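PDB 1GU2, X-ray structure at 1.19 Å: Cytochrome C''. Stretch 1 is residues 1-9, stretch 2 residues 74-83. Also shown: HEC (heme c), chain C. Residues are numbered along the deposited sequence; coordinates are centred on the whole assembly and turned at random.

Stretch 1 (1-9) DVTNAEKLV
Stretch 2, residues 74-83: APRVNTKRFT

The N-terminal segment of cytochrome c'' packs against an irregular stretch some 70 residues later in the same chain, and the two together bury 460 Å². Residues 2-9 are helical, with phi/psi close to -60/-45, and the helix runs on beyond V9. Stretch 2 has no regular secondary structure: P75 to V77 take helical phi/psi, a type I turn spans N78 to R81 and is closed by R81 N to N78 O at 3.1 Å, and F82 adopts a left-handed conformation (77/3). The register is set by D1 CA, 4.5 Å from T79 CA, and V2 CA, 5.3 Å from P75 CA.

D1, V2 and F82 cover the most surface. The terminal amino group of D1 is held by T79 and R81 of the turn and by T83 beyond it: D1 N donates to R81 O and to T83 OG1, each at 2.7 Å, and weakly to T79 O at 3.3 Å. D1 CA also lies 3.2 Å from T79 O in a CA-H...O contact. Its CA-to-CB bond points away overall, and with chi1 at 60° (p) the carboxylate turns to the adjoining helix, where OD1 accepts a hydrogen bond from N4 N at 3.0 Å. A backbone hydrogen bond runs from A5 N to D1 O (3.1 Å).

V2, chi1 t, points sideways and lays CG2 along the start of stretch 2, 3.7 Å from P75 C and 4.1 Å from P75 CB. The R76 side chain (t, p, p) brings its end nearer than its CA-to-CB bond suggests, so that V2 CG2 sits over one face of the guanidinium, 3.7 Å from R76 CZ. A water bridges the two backbones, accepting from V2 N and donating to P75 O, both at 2.9 Å.

F82 points toward the helix, chi1 -53° (m) and chi2 97°, and its ring meets successive turns obliquely: CD1 is 3.7 Å from A5 CB, and CD2 is 3.6 Å from CD1 of L8 (m, t). A5 CB also touches P75 CG at 3.9 Å, joining the proline to this apolar patch. The F82 carbonyl is used as well, since N4 ND2 donates to F82 O at 3.3 Å from an m rotamer (chi2 -27°).

R81 presents its carbonyl to D1 while its side chain (m, m, t) leads away to the heme, where NH1 donates to HEC O1D at 3.0 Å and NH2 to HEC O2D at 2.9 Å. One residue thus links the chain terminus to the heme.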

# COMPACT_ATOMS: atom_id res chain seq x y z
N ASP A 1 -4.40 -10.50 7.90
CA ASP A 1 -5.04 -9.81 9.01
C ASP A 1 -4.13 -8.72 9.54
O ASP A 1 -3.02 -8.51 9.05
CB ASP A 1 -5.49 -10.82 10.08
CG ASP A 1 -4.32 -11.60 10.63
OD1 ASP A 1 -3.19 -11.28 10.24
OD2 ASP A 1 -4.60 -12.55 11.39
N VAL A 2 -4.58 -7.99 10.58
CA VAL A 2 -3.78 -6.94 11.18
C VAL A 2 -2.50 -7.48 11.71
O VAL A 2 -1.46 -6.82 11.59
CB VAL A 2 -4.61 -6.23 12.25
CG1 VAL A 2 -3.68 -5.31 13.04
CG2 VAL A 2 -5.70 -5.36 11.67
N THR A 3 -2.45 -8.67 12.28
CA THR A 3 -1.25 -9.25 12.86
C THR A 3 -0.14 -9.35 11.82
O THR A 3 0.99 -8.95 12.07
CB THR A 3 -1.51 -10.68 13.47
OG1 THR A 3 -2.61 -10.61 14.37
CG2 THR A 3 -0.28 -11.17 14.20
N ASN A 4 -0.49 -9.94 10.69
CA ASN A 4 0.54 -10.11 9.66
C ASN A 4 0.95 -8.77 9.10
O ASN A 4 2.13 -8.60 8.79
CB ASN A 4 0.06 -11.03 8.55
CG ASN A 4 -0.07 -12.40 9.19
OD1 ASN A 4 0.58 -12.81 10.17
ND2 ASN A 4 -1.00 -13.14 8.70
N ALA A 5 0.01 -7.84 8.96
CA ALA A 5 0.37 -6.51 8.43
C ALA A 5 1.35 -5.85 9.37
O ALA A 5 2.36 -5.30 8.94
CB ALA A 5 -0.90 -5.67 8.20
N GLU A 6 1.06 -5.86 10.67
CA GLU A 6 1.95 -5.21 11.61
C GLU A 6 3.35 -5.81 11.56
O GLU A 6 4.35 -5.09 11.58
CB GLU A 6 1.35 -5.31 13.03
CG GLU A 6 2.14 -4.54 14.06
CD GLU A 6 1.69 -4.75 15.49
OE1 GLU A 6 2.53 -4.60 16.43
OE2 GLU A 6 0.48 -4.99 15.72
N LYS A 7 3.46 -7.13 11.53
CA LYS A 7 4.79 -7.75 11.46
C LYS A 7 5.54 -7.37 10.18
O LYS A 7 6.77 -7.22 10.19
CB LYS A 7 4.63 -9.26 11.60
CG LYS A 7 4.20 -9.73 13.00
CD LYS A 7 4.26 -11.24 13.14
CE LYS A 7 3.28 -11.92 12.17
NZ LYS A 7 3.49 -13.41 12.25
N LEU A 8 4.83 -7.19 9.06
CA LEU A 8 5.47 -6.75 7.81
C LEU A 8 6.01 -5.34 7.95
O LEU A 8 7.07 -5.03 7.36
CB LEU A 8 4.52 -6.85 6.63
CG LEU A 8 4.27 -8.28 6.10
CD1 LEU A 8 3.12 -8.22 5.10
CD2 LEU A 8 5.49 -8.89 5.46
N VAL A 9 5.38 -4.47 8.71
CA VAL A 9 5.96 -3.12 8.89
C VAL A 9 7.34 -3.22 9.50
O VAL A 9 8.27 -2.57 9.06
CB VAL A 9 5.02 -2.27 9.78
CG1 VAL A 9 5.65 -0.90 10.12
CG2 VAL A 9 3.70 -2.02 9.12
N ALA A 74 -7.46 -1.90 3.88
CA ALA A 74 -7.16 -1.80 5.30
C ALA A 74 -7.48 -3.09 6.03
O ALA A 74 -8.62 -3.56 5.98
CB ALA A 74 -7.96 -0.65 5.89
N PRO A 75 -6.51 -3.73 6.68
CA PRO A 75 -6.74 -5.07 7.26
C PRO A 75 -7.64 -5.12 8.48
O PRO A 75 -8.17 -6.19 8.78
CB PRO A 75 -5.33 -5.60 7.55
CG PRO A 75 -4.54 -4.36 7.75
CD PRO A 75 -5.10 -3.34 6.77
N ARG A 76 -7.89 -4.00 9.13
CA ARG A 76 -8.91 -4.02 10.21
C ARG A 76 -10.31 -4.13 9.63
O ARG A 76 -11.21 -4.66 10.27
CB ARG A 76 -8.71 -2.81 11.13
CG ARG A 76 -9.73 -2.76 12.27
CD ARG A 76 -9.68 -3.91 13.21
NE ARG A 76 -8.48 -4.11 14.01
CZ ARG A 76 -8.06 -5.31 14.47
NH1 ARG A 76 -6.95 -5.41 15.19
NH2 ARG A 76 -8.71 -6.45 14.26
N VAL A 77 -10.50 -3.64 8.40
CA VAL A 77 -11.79 -3.67 7.74
C VAL A 77 -11.95 -4.93 6.92
O VAL A 77 -12.99 -5.60 7.02
CB VAL A 77 -11.94 -2.44 6.86
CG1 VAL A 77 -13.24 -2.45 6.05
CG2 VAL A 77 -11.87 -1.26 7.82
N ASN A 78 -10.95 -5.27 6.13
CA ASN A 78 -10.93 -6.51 5.37
C ASN A 78 -9.86 -7.40 5.94
O ASN A 78 -8.69 -7.29 5.55
CB ASN A 78 -10.67 -6.18 3.89
CG ASN A 78 -10.59 -7.42 3.02
OD1 ASN A 78 -10.81 -8.56 3.47
ND2 ASN A 78 -10.26 -7.22 1.77
N THR A 79 -10.21 -8.29 6.84
CA THR A 79 -9.25 -9.07 7.60
C THR A 79 -8.56 -10.13 6.77
O THR A 79 -7.58 -10.69 7.23
CB THR A 79 -9.91 -9.72 8.84
OG1 THR A 79 -10.91 -10.63 8.37
CG2 THR A 79 -10.58 -8.68 9.71
N LYS A 80 -9.02 -10.38 5.54
CA LYS A 80 -8.27 -11.26 4.61
C LYS A 80 -6.97 -10.63 4.11
O LYS A 80 -6.02 -11.34 3.74
CB LYS A 80 -9.11 -11.63 3.41
CG LYS A 80 -10.41 -12.36 3.80
CD LYS A 80 -11.11 -12.88 2.53
CE LYS A 80 -12.35 -13.64 2.95
NZ LYS A 80 -12.08 -15.02 3.43
N ARG A 81 -6.89 -9.30 4.08
CA ARG A 81 -5.65 -8.68 3.61
C ARG A 81 -4.46 -9.05 4.47
O ARG A 81 -4.50 -8.86 5.71
CB ARG A 81 -5.80 -7.15 3.55
CG ARG A 81 -6.83 -6.62 2.53
CD ARG A 81 -6.45 -7.04 1.11
NE ARG A 81 -7.35 -6.40 0.16
CZ ARG A 81 -7.39 -6.74 -1.12
NH1 ARG A 81 -8.22 -6.09 -1.91
NH2 ARG A 81 -6.61 -7.71 -1.58
N PHE A 82 -3.42 -9.58 3.86
CA PHE A 82 -2.16 -10.01 4.47
C PHE A 82 -2.25 -11.34 5.20
O PHE A 82 -1.22 -11.81 5.74
CB PHE A 82 -1.48 -8.95 5.34
CG PHE A 82 -1.27 -7.62 4.64
CD1 PHE A 82 -2.19 -6.58 4.81
CD2 PHE A 82 -0.20 -7.44 3.80
CE1 PHE A 82 -2.02 -5.37 4.15
CE2 PHE A 82 -0.02 -6.25 3.13
CZ PHE A 82 -0.95 -5.20 3.25
N THR A 83 -3.41 -12.04 5.20
CA THR A 83 -3.44 -13.35 5.85
C THR A 83 -2.67 -14.41 5.09
O THR A 83 -2.14 -15.34 5.73
CB THR A 83 -4.90 -13.77 6.08
OG1 THR A 83 -5.46 -12.79 6.98
CG2 THR A 83 -4.96 -15.16 6.72
FE HEC C . -3.68 -1.80 -5.98
CHA HEC C . -4.53 -4.95 -4.94
CHB HEC C . -1.80 -1.39 -3.16
CHC HEC C . -2.45 1.14 -7.27
CHD HEC C . -5.86 -2.09 -8.62
NA HEC C . -3.30 -2.90 -4.35
C1A HEC C . -3.73 -4.21 -4.09
C2A HEC C . -3.19 -4.66 -2.83
C3A HEC C . -2.48 -3.65 -2.31
C4A HEC C . -2.50 -2.57 -3.27
CMA HEC C . -1.70 -3.61 -0.97
CAA HEC C . -3.43 -6.05 -2.21
CBA HEC C . -2.33 -7.05 -2.59
CGA HEC C . -2.58 -8.40 -2.01
O1A HEC C . -2.17 -9.40 -2.64
O2A HEC C . -3.17 -8.53 -0.93
NB HEC C . -2.37 -0.42 -5.34
C1B HEC C . -1.67 -0.43 -4.17
C2B HEC C . -0.75 0.69 -4.14
C3B HEC C . -0.91 1.38 -5.31
C4B HEC C . -1.95 0.70 -6.04
CMB HEC C . 0.24 1.02 -3.00
CAB HEC C . -0.20 2.67 -5.80
CBB HEC C . 1.31 2.47 -5.89
NC HEC C . -4.08 -0.70 -7.60
C1C HEC C . -3.49 0.52 -7.95
C2C HEC C . -4.15 1.06 -9.11
C3C HEC C . -5.12 0.18 -9.49
C4C HEC C . -5.08 -0.92 -8.56
CMC HEC C . -3.77 2.44 -9.70
CAC HEC C . -6.18 0.28 -10.58
CBC HEC C . -5.58 0.47 -11.98
ND HEC C . -4.92 -3.22 -6.63
C1D HEC C . -5.73 -3.17 -7.78
C2D HEC C . -6.33 -4.45 -8.02
C3D HEC C . -5.81 -5.31 -7.09
C4D HEC C . -5.04 -4.52 -6.15
CMD HEC C . -7.32 -4.78 -9.14
CAD HEC C . -5.97 -6.86 -7.09
CBD HEC C . -7.38 -7.31 -6.62
CGD HEC C . -7.47 -7.54 -5.12
O1D HEC C . -8.60 -7.51 -4.54
O2D HEC C . -6.42 -7.77 -4.47
O HOH W 1 -7.47 -8.08 10.86